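Local atomic coordinates of uncharacterized hypothetical protein (Bacteroides uniformis, PDB entry 4EIU), a protein that is of unknown function but belongs to the DUF3823 family, pairing an N-terminal beta domain of the transthyretin clan with a second beta-rich region. Residues S9-W13 / I101-V107; R24-G30 / Y54-T60; I75-I80 / F109-F114; E158-D164 / A222-Y227. Numbering follows the deposited sequence.

Four contacts illustrate how a beta protein is built from pairings of different sequence separation. Starting at the N terminus, residues 9-13 pair with residues 101-107, so interaction 1 closes a long loop spanning most of the N-terminal domain. Interaction 2, 24-30 with 54-60, is nested inside that loop; the two meet where Trp13 packs on Thr60. Interaction 3, 75-80 with 109-114, crosses interaction 1, shares strand 104-111 with it, and joins the two N-terminal sheets; its Val111 touches Val25 of interaction 2. Interaction 4, 158-164 with 222-227, follows in series within the C-terminal sheet, and Phe114 of interaction 3 packs against its Ile225 and Tyr227.

Interaction 1 of 4, residues S9-W13 / I101-V107; sequences SETIW and ISGTTKV
A carboxylate reaches over to hold a backbone turn here: Glu10, with chi1 and chi2 both m, points toward the other segment and its OE1 accepts a 2.9 Å hydrogen bond from Gly103 N. Gly103 has positive phi (62/-125), and at this residue the chain passes from Ile101 and Ser102 into strand 104-107. Inside the bend Ser102 N donates to Thr105 OG1 at 3.1 Å. From there strands 10-13 and 104-107 run parallel, their axes 4.7 Å apart and 18° off alignment, with Thr11 opposite Thr104, Ile12 opposite Thr105 and Trp13 opposite Lys106. Four backbone bonds fix this register: Thr11 N to Gly103 O (2.9 Å), Thr105 N to Thr11 O (2.9 Å), Trp13 N to Thr105 O (3.0 Å) and Val107 N to Trp13 O (2.9 Å). Thr11, Trp13, Thr104 and Lys106 share one face; Trp13 (chi1 t, chi2 96°) brings CE3 to 4.2 Å from Lys106 CB. On the other face Ile12, extended as t,t, places CD1 3.9 Å from Ile101 CD1 and 4.1 Å from Val107 CG2, and strand 69-76 covers Ile12 and Ile101 through Val73 and Tyr71. Ser9 and Glu10 form a classic beta bulge opposite Ile66. Parallel pairing of the first strand with a late one, beside an antiparallel neighbour, makes the mixed sheet of this transthyretin-clan beta domain.

Interaction 2 of 4, residues R24-G30 / Y54-T60; sequences RVLTDQG and YCMMDGT
Both segments are essentially loop, 54-60 linking strand 53-54 to strand 60-63. Residues 24-30 run largely extended past a type I beta turn, Met56 to Gly59, closed by Gly59 N to Met56 O at 3.0 Å; Met56 N also donates to Thr60 O (2.8 Å). An Asx turn continues it, since Asp58 OD1 accepts from Thr60 N (3.0 Å) and from Thr60 OG1 (2.6 Å). CA atoms of Thr27 and Met57 lie 4.6 Å apart, and Thr27 N donates to Met57 O at 2.9 Å. Gly59 (81/16) must lack a side chain, because a CB would strike Val25 O. Gln29 centres an inverse gamma turn. Both loops belong to the transthyretin-clan domain and abut the C-terminal sheet, where Arg220 touches Leu26 and the selenomethionine Met57. Among the side chains, Arg24 lays its guanidinium face over Thr60 CG2 (CZ to CG2 3.5 Å) while its NE makes a salt bridge with Glu15. A water donates to Asp28 O (2.8 Å) and Cys55 O (2.7 Å). Gln29, with chi1 and chi2 t, sends NE2 to Tyr54 O at 2.9 Å, and Gly30 O lies over the Tyr54 ring, 3.1 Å from CD2.

Interaction 3 of 4, residues I75-I80 / F109-F114; sequences IDGPFI and FEVQPF
Two backbone hydrogen bonds bracket a single bridge between Phe79 and Pro113, whose CA atoms are only 3.9 Å apart: Phe114 N donates to Pro78 O at 3.2 Å, and Ile80 N to Gln112 O at 3.1 Å. Pro78 (-82/61) centres an inverse gamma turn that carries the chain from strand 75-76 to this bridge. A water extends the polar set, donating to Ile80 O (2.7 Å) and accepting from Gln112 N (2.9 Å). Ahead of the bridge the strands diverge, the CA atoms of Ile75 and Phe109 lying 8.4 Å apart, and side chains fill the gap. Strand 69-76 belongs to one sheet of this transthyretin-clan domain and strand 104-111 to the other, so the contact is core packing between sheets, with Val16 touching both Ile75 and Val111. In two CH-pi contacts, Ile75 CG1 (chi1 p) lies 4.1 Å from the centroid of the Phe109 ring, and Val111 CG1 4.0 Å from that of Phe79 (chi1 p), each over a ring face. Ile75 CD1 also meets Val111 CG1 at 3.9 Å. Phe114, chi1 m and chi2 -42°, turns its ring face under the 78-79 peptide, its CE1 3.3 Å from Phe79 C.

Interaction 4 of 4, residues E158-D164 / A222-Y227; sequences EYLNVTD and AARINY
Asp164 and Arg224 both take chi1 p, and from there the extended arginine side chain (chi2 to chi4 near 180°) brings NE to Asp164 OD1 at 2.9 Å in a salt bridge. The same OD1 accepts from Thr163 OG1 (chi1 p) at 2.7 Å and from a water at 2.5 Å. Asn226, chi1 t and centre of an inverse gamma turn, donates from ND2 to Glu158 O at 3.2 Å at the 3-10 segment 158-160. Tyr159 (m) receives on its face the edge of Tyr227 (t), centroids 5.3 Å apart and planes at 61°. Val162 (t) and Ile225 (p) form an antiparallel non-hydrogen-bonded pair, Val162 CG2 lying 4.2 Å from Ile225 CG2. Thr163 N donates to Arg224 O at 3.0 Å. Asn226 N donates to Asn161 O at 2.8 Å. Strands 162-164 and 222-225 are neighbours in the C-terminal antiparallel sheet, the N-to-C directions of these short segments lying at 134°. Asp164 OD1 thus gathers a charged NE, a hydroxyl and a water, so several donors meet its negative charge.

Interaction 1 of 4, residues S9-W13 / I101-V107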
# COMPACT_ATOMS: atom_id res chain seq x y z
N SER A 9 15.15 21.05 12.19
CA SER A 9 15.90 20.08 12.98
C SER A 9 15.06 19.07 13.74
O SER A 9 15.63 18.25 14.42
CB SER A 9 16.81 20.83 13.96
OG SER A 9 17.27 22.02 13.37
N GLU A 10 13.73 19.07 13.60
CA GLU A 10 12.93 18.13 14.35
C GLU A 10 12.65 16.91 13.49
O GLU A 10 12.74 16.98 12.25
CB GLU A 10 11.61 18.78 14.82
CG GLU A 10 11.68 20.22 15.34
CD GLU A 10 12.83 20.50 16.26
OE1 GLU A 10 13.02 19.73 17.21
OE2 GLU A 10 13.54 21.49 16.04
N THR A 11 12.27 15.82 14.14
CA THR A 11 12.02 14.55 13.48
C THR A 11 10.62 14.02 13.77
O THR A 11 10.19 14.03 14.91
CB THR A 11 13.00 13.47 14.01
OG1 THR A 11 14.31 13.81 13.62
CG2 THR A 11 12.69 12.09 13.44
N ILE A 12 9.94 13.52 12.74
CA ILE A 12 8.75 12.69 12.91
C ILE A 12 9.06 11.28 12.44
O ILE A 12 9.66 11.07 11.39
CB ILE A 12 7.52 13.28 12.19
CG1 ILE A 12 6.26 12.46 12.50
CG2 ILE A 12 7.75 13.38 10.68
CD1 ILE A 12 4.97 13.07 11.98
N TRP A 13 8.64 10.31 13.26
CA TRP A 13 8.66 8.91 12.93
C TRP A 13 7.25 8.40 13.04
O TRP A 13 6.50 8.79 13.94
CB TRP A 13 9.60 8.15 13.84
CG TRP A 13 9.62 6.66 13.59
CD1 TRP A 13 10.52 5.95 12.81
CD2 TRP A 13 8.68 5.65 14.10
NE1 TRP A 13 10.19 4.63 12.77
CE2 TRP A 13 9.13 4.37 13.56
CE3 TRP A 13 7.57 5.67 14.96
CZ2 TRP A 13 8.48 3.18 13.85
CZ3 TRP A 13 6.94 4.46 15.24
CH2 TRP A 13 7.39 3.25 14.71
N ILE A 101 5.30 18.86 16.42
CA ILE A 101 6.50 18.08 16.03
C ILE A 101 7.68 18.80 16.63
O ILE A 101 7.95 19.95 16.26
CB ILE A 101 6.68 17.90 14.51
CG1 ILE A 101 5.44 17.19 13.93
CG2 ILE A 101 7.94 17.06 14.25
CD1 ILE A 101 5.47 16.93 12.45
N SER A 102 8.33 18.13 17.58
CA SER A 102 9.38 18.73 18.45
C SER A 102 10.29 17.62 18.97
O SER A 102 9.80 16.61 19.43
CB SER A 102 8.71 19.37 19.66
OG SER A 102 9.61 20.18 20.36
N GLY A 103 11.61 17.80 18.92
CA GLY A 103 12.53 16.69 19.26
C GLY A 103 12.30 15.55 18.28
O GLY A 103 12.39 15.75 17.07
N THR A 104 12.02 14.35 18.79
CA THR A 104 11.47 13.26 17.98
C THR A 104 10.01 13.05 18.40
O THR A 104 9.72 12.90 19.58
CB THR A 104 12.25 11.92 18.16
OG1 THR A 104 13.62 12.16 17.89
CG2 THR A 104 11.75 10.85 17.18
N THR A 105 9.11 13.06 17.43
CA THR A 105 7.70 12.87 17.65
C THR A 105 7.33 11.61 16.93
O THR A 105 7.58 11.49 15.75
CB THR A 105 6.92 14.04 17.04
OG1 THR A 105 7.25 15.24 17.75
CG2 THR A 105 5.44 13.83 17.09
N LYS A 106 6.75 10.66 17.66
CA LYS A 106 6.31 9.37 17.12
C LYS A 106 4.83 9.40 16.93
O LYS A 106 4.12 9.90 17.79
CB LYS A 106 6.63 8.26 18.09
CG LYS A 106 8.10 8.03 18.37
CD LYS A 106 8.20 7.08 19.55
CE LYS A 106 9.59 6.55 19.78
NZ LYS A 106 9.70 5.66 20.98
N VAL A 107 4.32 8.87 15.81
CA VAL A 107 2.88 8.85 15.59
C VAL A 107 2.54 7.45 15.08
O VAL A 107 3.36 6.77 14.44
CB VAL A 107 2.41 9.85 14.52
CG1 VAL A 107 2.67 11.26 14.98
CG2 VAL A 107 3.11 9.57 13.18

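Interaction 2 of 4, residues R24-G30 / Y54-T60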
# COMPACT_ATOMS: atom_id res chain seq x y z
N ARG A 24 1.62 -4.39 10.50
CA ARG A 24 2.08 -3.36 9.59
C ARG A 24 1.43 -3.49 8.23
O ARG A 24 1.19 -4.59 7.75
CB ARG A 24 3.59 -3.43 9.45
CG ARG A 24 4.36 -3.14 10.72
CD ARG A 24 4.45 -1.61 10.96
NE ARG A 24 5.26 -1.23 12.15
CZ ARG A 24 6.56 -1.43 12.26
NH1 ARG A 24 7.23 -2.02 11.29
NH2 ARG A 24 7.20 -1.01 13.34
N VAL A 25 1.12 -2.34 7.64
CA VAL A 25 0.64 -2.25 6.29
C VAL A 25 1.88 -2.06 5.38
O VAL A 25 2.48 -0.97 5.29
CB VAL A 25 -0.38 -1.13 6.08
CG1 VAL A 25 -0.88 -1.14 4.64
CG2 VAL A 25 -1.57 -1.27 7.07
N LEU A 26 2.23 -3.15 4.72
CA LEU A 26 3.47 -3.18 3.93
C LEU A 26 3.19 -2.52 2.60
O LEU A 26 2.05 -2.55 2.08
CB LEU A 26 3.97 -4.62 3.76
CG LEU A 26 4.21 -5.47 5.01
CD1 LEU A 26 4.63 -6.91 4.63
CD2 LEU A 26 5.27 -4.90 5.94
N THR A 27 4.24 -1.93 2.04
CA THR A 27 4.11 -1.07 0.88
C THR A 27 5.44 -1.04 0.09
O THR A 27 6.29 -1.90 0.24
CB THR A 27 3.59 0.33 1.28
OG1 THR A 27 3.15 1.05 0.11
CG2 THR A 27 4.62 1.13 2.13
N ASP A 28 5.54 -0.07 -0.82
CA ASP A 28 6.67 0.10 -1.73
C ASP A 28 7.04 1.56 -1.61
O ASP A 28 6.14 2.41 -1.65
CB ASP A 28 6.22 -0.20 -3.16
CG ASP A 28 7.37 -0.24 -4.16
OD1 ASP A 28 8.40 -0.92 -3.87
OD2 ASP A 28 7.20 0.38 -5.23
N GLN A 29 8.33 1.89 -1.42
CA GLN A 29 8.71 3.29 -1.29
C GLN A 29 8.80 3.92 -2.71
O GLN A 29 9.87 4.08 -3.25
CB GLN A 29 10.02 3.46 -0.51
CG GLN A 29 10.22 4.92 -0.04
CD GLN A 29 11.33 5.07 0.99
OE1 GLN A 29 12.41 4.52 0.84
NE2 GLN A 29 11.09 5.86 2.04
N GLY A 30 7.66 4.14 -3.32
CA GLY A 30 7.51 4.88 -4.59
C GLY A 30 6.24 5.70 -4.47
O GLY A 30 5.50 5.57 -3.45
N TYR A 54 7.30 9.30 1.24
CA TYR A 54 6.74 7.95 1.23
C TYR A 54 7.35 7.04 2.32
O TYR A 54 8.55 7.15 2.67
CB TYR A 54 6.86 7.36 -0.18
CG TYR A 54 6.02 8.13 -1.13
CD1 TYR A 54 6.51 9.27 -1.76
CD2 TYR A 54 4.69 7.77 -1.36
CE1 TYR A 54 5.70 10.02 -2.58
CE2 TYR A 54 3.89 8.54 -2.19
CZ TYR A 54 4.41 9.66 -2.80
OH TYR A 54 3.59 10.42 -3.59
N CYS A 55 6.48 6.21 2.89
CA CYS A 55 6.88 5.13 3.79
C CYS A 55 7.89 4.17 3.11
O CYS A 55 7.86 3.94 1.91
CB CYS A 55 5.72 4.29 4.24
SG CYS A 55 4.54 5.18 5.29
N MSE A 56 8.72 3.59 3.95
CA MSE A 56 9.51 2.41 3.60
C MSE A 56 8.61 1.23 3.48
O MSE A 56 7.44 1.22 3.94
CB MSE A 56 10.64 2.21 4.64
CG MSE A 56 11.66 3.38 4.65
SE MSE A 56 13.00 3.09 6.00
CE MSE A 56 11.90 3.79 7.38
N MSE A 57 9.15 0.18 2.91
CA MSE A 57 8.35 -1.01 2.57
C MSE A 57 7.69 -1.65 3.76
O MSE A 57 6.72 -2.37 3.57
CB MSE A 57 9.22 -2.07 1.86
CG MSE A 57 10.32 -2.62 2.64
SE MSE A 57 11.50 -3.61 1.34
CE MSE A 57 10.28 -5.04 0.95
N ASP A 58 8.24 -1.42 4.95
CA ASP A 58 7.72 -2.00 6.20
C ASP A 58 6.55 -1.21 6.85
O ASP A 58 6.06 -1.56 7.90
CB ASP A 58 8.89 -2.23 7.18
CG ASP A 58 9.43 -0.94 7.80
OD1 ASP A 58 9.06 0.18 7.41
OD2 ASP A 58 10.28 -1.08 8.67
N GLY A 59 6.07 -0.19 6.17
CA GLY A 59 4.95 0.59 6.60
C GLY A 59 5.34 1.64 7.64
O GLY A 59 4.46 2.19 8.30
N THR A 60 6.64 1.93 7.78
CA THR A 60 7.08 3.03 8.66
C THR A 60 7.59 4.21 7.82
O THR A 60 7.89 4.03 6.64
CB THR A 60 8.17 2.60 9.64
OG1 THR A 60 9.40 2.26 8.95
CG2 THR A 60 7.70 1.38 10.53
O HOH W 1 5.53 4.07 0.47

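Interaction 3 of 4, residues I75-I80 / F109-F114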
# COMPACT_ATOMS: atom_id res chain seq x y z
N ILE A 75 -1.94 10.74 5.83
CA ILE A 75 -1.41 9.67 5.01
C ILE A 75 -2.49 9.16 4.03
O ILE A 75 -3.68 9.27 4.32
CB ILE A 75 -0.81 8.52 5.85
CG1 ILE A 75 -1.89 7.78 6.68
CG2 ILE A 75 0.35 9.10 6.75
CD1 ILE A 75 -1.47 6.46 7.35
N ASP A 76 -2.07 8.73 2.86
CA ASP A 76 -2.93 8.09 1.85
C ASP A 76 -2.21 6.83 1.35
O ASP A 76 -0.96 6.79 1.27
CB ASP A 76 -3.09 9.05 0.68
CG ASP A 76 -3.91 10.28 1.04
OD1 ASP A 76 -5.14 10.28 0.87
OD2 ASP A 76 -3.31 11.29 1.44
N GLY A 77 -2.97 5.80 0.99
CA GLY A 77 -2.35 4.55 0.68
C GLY A 77 -3.37 3.54 0.23
O GLY A 77 -4.48 3.95 -0.14
N PRO A 78 -3.01 2.24 0.27
CA PRO A 78 -3.91 1.11 -0.07
C PRO A 78 -4.82 0.75 1.12
O PRO A 78 -4.79 -0.34 1.64
CB PRO A 78 -2.93 -0.01 -0.43
CG PRO A 78 -1.80 0.22 0.54
CD PRO A 78 -1.66 1.73 0.57
N PHE A 79 -5.61 1.74 1.50
CA PHE A 79 -6.49 1.70 2.64
C PHE A 79 -7.59 2.76 2.51
O PHE A 79 -7.46 3.76 1.80
CB PHE A 79 -5.72 1.80 3.98
CG PHE A 79 -4.76 2.96 4.08
CD1 PHE A 79 -5.21 4.23 4.33
CD2 PHE A 79 -3.38 2.74 3.95
CE1 PHE A 79 -4.29 5.29 4.49
CE2 PHE A 79 -2.46 3.79 4.07
CZ PHE A 79 -2.93 5.05 4.33
N ILE A 80 -8.68 2.54 3.25
CA ILE A 80 -9.83 3.42 3.21
C ILE A 80 -9.35 4.83 3.47
O ILE A 80 -8.61 5.07 4.44
CB ILE A 80 -10.90 3.04 4.25
CG1 ILE A 80 -11.57 1.72 3.83
CG2 ILE A 80 -11.98 4.14 4.35
CD1 ILE A 80 -12.70 1.27 4.75
N PHE A 109 -0.59 5.38 12.96
CA PHE A 109 -1.83 5.45 12.21
C PHE A 109 -2.44 4.05 12.13
O PHE A 109 -1.81 3.13 11.66
CB PHE A 109 -1.59 5.95 10.78
CG PHE A 109 -1.47 7.45 10.67
CD1 PHE A 109 -2.60 8.26 10.46
CD2 PHE A 109 -0.26 8.04 10.78
CE1 PHE A 109 -2.49 9.64 10.38
CE2 PHE A 109 -0.12 9.44 10.72
CZ PHE A 109 -1.23 10.22 10.50
N GLU A 110 -3.70 3.94 12.51
CA GLU A 110 -4.42 2.68 12.35
C GLU A 110 -5.33 2.87 11.17
O GLU A 110 -6.17 3.76 11.20
CB GLU A 110 -5.24 2.37 13.59
CG GLU A 110 -4.36 2.04 14.76
CD GLU A 110 -5.20 1.65 15.94
OE1 GLU A 110 -5.61 2.56 16.65
OE2 GLU A 110 -5.50 0.47 16.12
N VAL A 111 -5.20 2.00 10.17
CA VAL A 111 -5.91 2.13 8.89
C VAL A 111 -6.61 0.81 8.60
O VAL A 111 -6.51 -0.16 9.35
CB VAL A 111 -4.96 2.56 7.76
CG1 VAL A 111 -4.22 3.86 8.13
CG2 VAL A 111 -3.96 1.45 7.46
N GLN A 112 -7.37 0.81 7.52
CA GLN A 112 -8.18 -0.35 7.10
C GLN A 112 -7.72 -0.67 5.66
O GLN A 112 -8.26 -0.12 4.71
CB GLN A 112 -9.65 0.02 7.17
CG GLN A 112 -10.11 -0.01 8.63
CD GLN A 112 -11.50 0.55 8.87
OE1 GLN A 112 -11.84 1.67 8.44
NE2 GLN A 112 -12.31 -0.22 9.59
N PRO A 113 -6.71 -1.56 5.53
CA PRO A 113 -6.19 -1.85 4.20
C PRO A 113 -7.27 -2.54 3.37
O PRO A 113 -8.06 -3.26 3.91
CB PRO A 113 -5.04 -2.83 4.47
CG PRO A 113 -5.34 -3.43 5.79
CD PRO A 113 -6.15 -2.43 6.57
N PHE A 114 -7.25 -2.35 2.06
CA PHE A 114 -8.26 -2.94 1.22
C PHE A 114 -8.14 -4.47 1.18
O PHE A 114 -9.14 -5.17 1.19
CB PHE A 114 -8.12 -2.42 -0.21
CG PHE A 114 -8.24 -0.94 -0.35
CD1 PHE A 114 -9.18 -0.23 0.35
CD2 PHE A 114 -7.43 -0.26 -1.23
CE1 PHE A 114 -9.30 1.14 0.19
CE2 PHE A 114 -7.54 1.12 -1.39
CZ PHE A 114 -8.51 1.81 -0.70
O HOH W 2 -8.11 3.47 6.52

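Interaction 4 of 4, residues E158-D164 / A222-Y227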
# COMPACT_ATOMS: atom_id res chain seq x y z
N GLU A 158 -18.57 -1.77 -8.15
CA GLU A 158 -17.34 -2.26 -8.81
C GLU A 158 -16.03 -1.70 -8.24
O GLU A 158 -14.95 -2.21 -8.55
CB GLU A 158 -17.45 -1.99 -10.34
CG GLU A 158 -17.17 -0.53 -10.70
CD GLU A 158 -17.34 -0.23 -12.20
OE1 GLU A 158 -17.87 -1.05 -12.91
OE2 GLU A 158 -16.94 0.84 -12.67
N TYR A 159 -16.12 -0.67 -7.40
CA TYR A 159 -14.94 -0.17 -6.70
C TYR A 159 -14.26 -1.29 -5.87
O TYR A 159 -13.05 -1.30 -5.71
CB TYR A 159 -15.25 1.01 -5.80
CG TYR A 159 -15.64 2.32 -6.48
CD1 TYR A 159 -15.31 2.60 -7.78
CD2 TYR A 159 -16.35 3.29 -5.77
CE1 TYR A 159 -15.70 3.77 -8.38
CE2 TYR A 159 -16.76 4.48 -6.36
CZ TYR A 159 -16.39 4.73 -7.65
OH TYR A 159 -16.80 5.89 -8.27
N LEU A 160 -15.04 -2.25 -5.39
CA LEU A 160 -14.51 -3.36 -4.62
C LEU A 160 -13.83 -4.46 -5.42
O LEU A 160 -13.15 -5.29 -4.82
CB LEU A 160 -15.58 -3.92 -3.69
CG LEU A 160 -15.80 -3.12 -2.41
CD1 LEU A 160 -17.18 -3.47 -1.86
CD2 LEU A 160 -14.68 -3.37 -1.41
N ASN A 161 -13.93 -4.46 -6.76
CA ASN A 161 -13.39 -5.56 -7.57
C ASN A 161 -11.86 -5.66 -7.39
O ASN A 161 -11.15 -4.65 -7.50
CB ASN A 161 -13.68 -5.38 -9.07
CG ASN A 161 -15.16 -5.49 -9.42
OD1 ASN A 161 -15.96 -6.02 -8.67
ND2 ASN A 161 -15.52 -4.97 -10.57
N VAL A 162 -11.38 -6.85 -7.07
CA VAL A 162 -9.96 -7.15 -7.14
C VAL A 162 -9.58 -7.30 -8.62
O VAL A 162 -10.07 -8.19 -9.29
CB VAL A 162 -9.60 -8.41 -6.35
CG1 VAL A 162 -8.09 -8.70 -6.46
CG2 VAL A 162 -10.04 -8.28 -4.89
N THR A 163 -8.68 -6.44 -9.08
CA THR A 163 -8.40 -6.28 -10.52
C THR A 163 -7.20 -7.09 -10.98
O THR A 163 -7.10 -7.43 -12.15
CB THR A 163 -8.19 -4.77 -10.89
OG1 THR A 163 -7.06 -4.22 -10.18
CG2 THR A 163 -9.46 -3.94 -10.53
N ASP A 164 -6.26 -7.39 -10.07
CA ASP A 164 -5.04 -8.08 -10.47
C ASP A 164 -4.23 -8.58 -9.29
O ASP A 164 -4.39 -8.07 -8.19
CB ASP A 164 -4.15 -7.19 -11.37
CG ASP A 164 -3.73 -5.88 -10.71
OD1 ASP A 164 -4.51 -4.92 -10.80
OD2 ASP A 164 -2.61 -5.81 -10.15
N ALA A 222 1.46 -8.88 -4.72
CA ALA A 222 0.70 -7.69 -4.51
C ALA A 222 -0.65 -7.86 -5.17
O ALA A 222 -0.77 -8.63 -6.12
CB ALA A 222 1.42 -6.46 -5.07
N ALA A 223 -1.66 -7.18 -4.62
CA ALA A 223 -3.03 -7.18 -5.21
C ALA A 223 -3.71 -5.84 -4.91
O ALA A 223 -3.35 -5.11 -3.95
CB ALA A 223 -3.84 -8.34 -4.71
N ARG A 224 -4.60 -5.44 -5.80
CA ARG A 224 -5.32 -4.20 -5.61
C ARG A 224 -6.76 -4.30 -6.07
O ARG A 224 -7.14 -5.25 -6.77
CB ARG A 224 -4.60 -3.08 -6.32
CG ARG A 224 -4.52 -3.25 -7.83
CD ARG A 224 -3.89 -2.06 -8.47
NE ARG A 224 -3.62 -2.32 -9.88
CZ ARG A 224 -3.09 -1.45 -10.72
NH1 ARG A 224 -2.73 -0.25 -10.32
NH2 ARG A 224 -2.90 -1.81 -11.99
N ILE A 225 -7.53 -3.31 -5.66
CA ILE A 225 -8.92 -3.16 -6.03
C ILE A 225 -9.11 -2.04 -7.04
O ILE A 225 -8.19 -1.28 -7.31
CB ILE A 225 -9.86 -2.98 -4.79
CG1 ILE A 225 -9.55 -1.70 -4.00
CG2 ILE A 225 -9.75 -4.20 -3.90
CD1 ILE A 225 -10.66 -1.25 -3.02
N ASN A 226 -10.33 -1.93 -7.57
CA ASN A 226 -10.71 -0.91 -8.56
C ASN A 226 -11.05 0.45 -7.91
O ASN A 226 -12.14 0.99 -8.06
CB ASN A 226 -11.87 -1.48 -9.40
CG ASN A 226 -12.30 -0.56 -10.54
OD1 ASN A 226 -11.48 0.15 -11.08
ND2 ASN A 226 -13.60 -0.56 -10.88
N TYR A 227 -10.09 1.02 -7.17
CA TYR A 227 -10.33 2.20 -6.38
C TYR A 227 -9.03 2.96 -6.14
O TYR A 227 -8.04 2.39 -5.70
CB TYR A 227 -10.92 1.80 -5.01
CG TYR A 227 -11.54 2.98 -4.28
CD1 TYR A 227 -12.74 3.53 -4.68
CD2 TYR A 227 -10.88 3.57 -3.17
CE1 TYR A 227 -13.30 4.64 -4.00
CE2 TYR A 227 -11.42 4.65 -2.52
CZ TYR A 227 -12.62 5.18 -2.92
OH TYR A 227 -13.12 6.25 -2.27
O HOH W 3 -5.36 -3.84 -12.85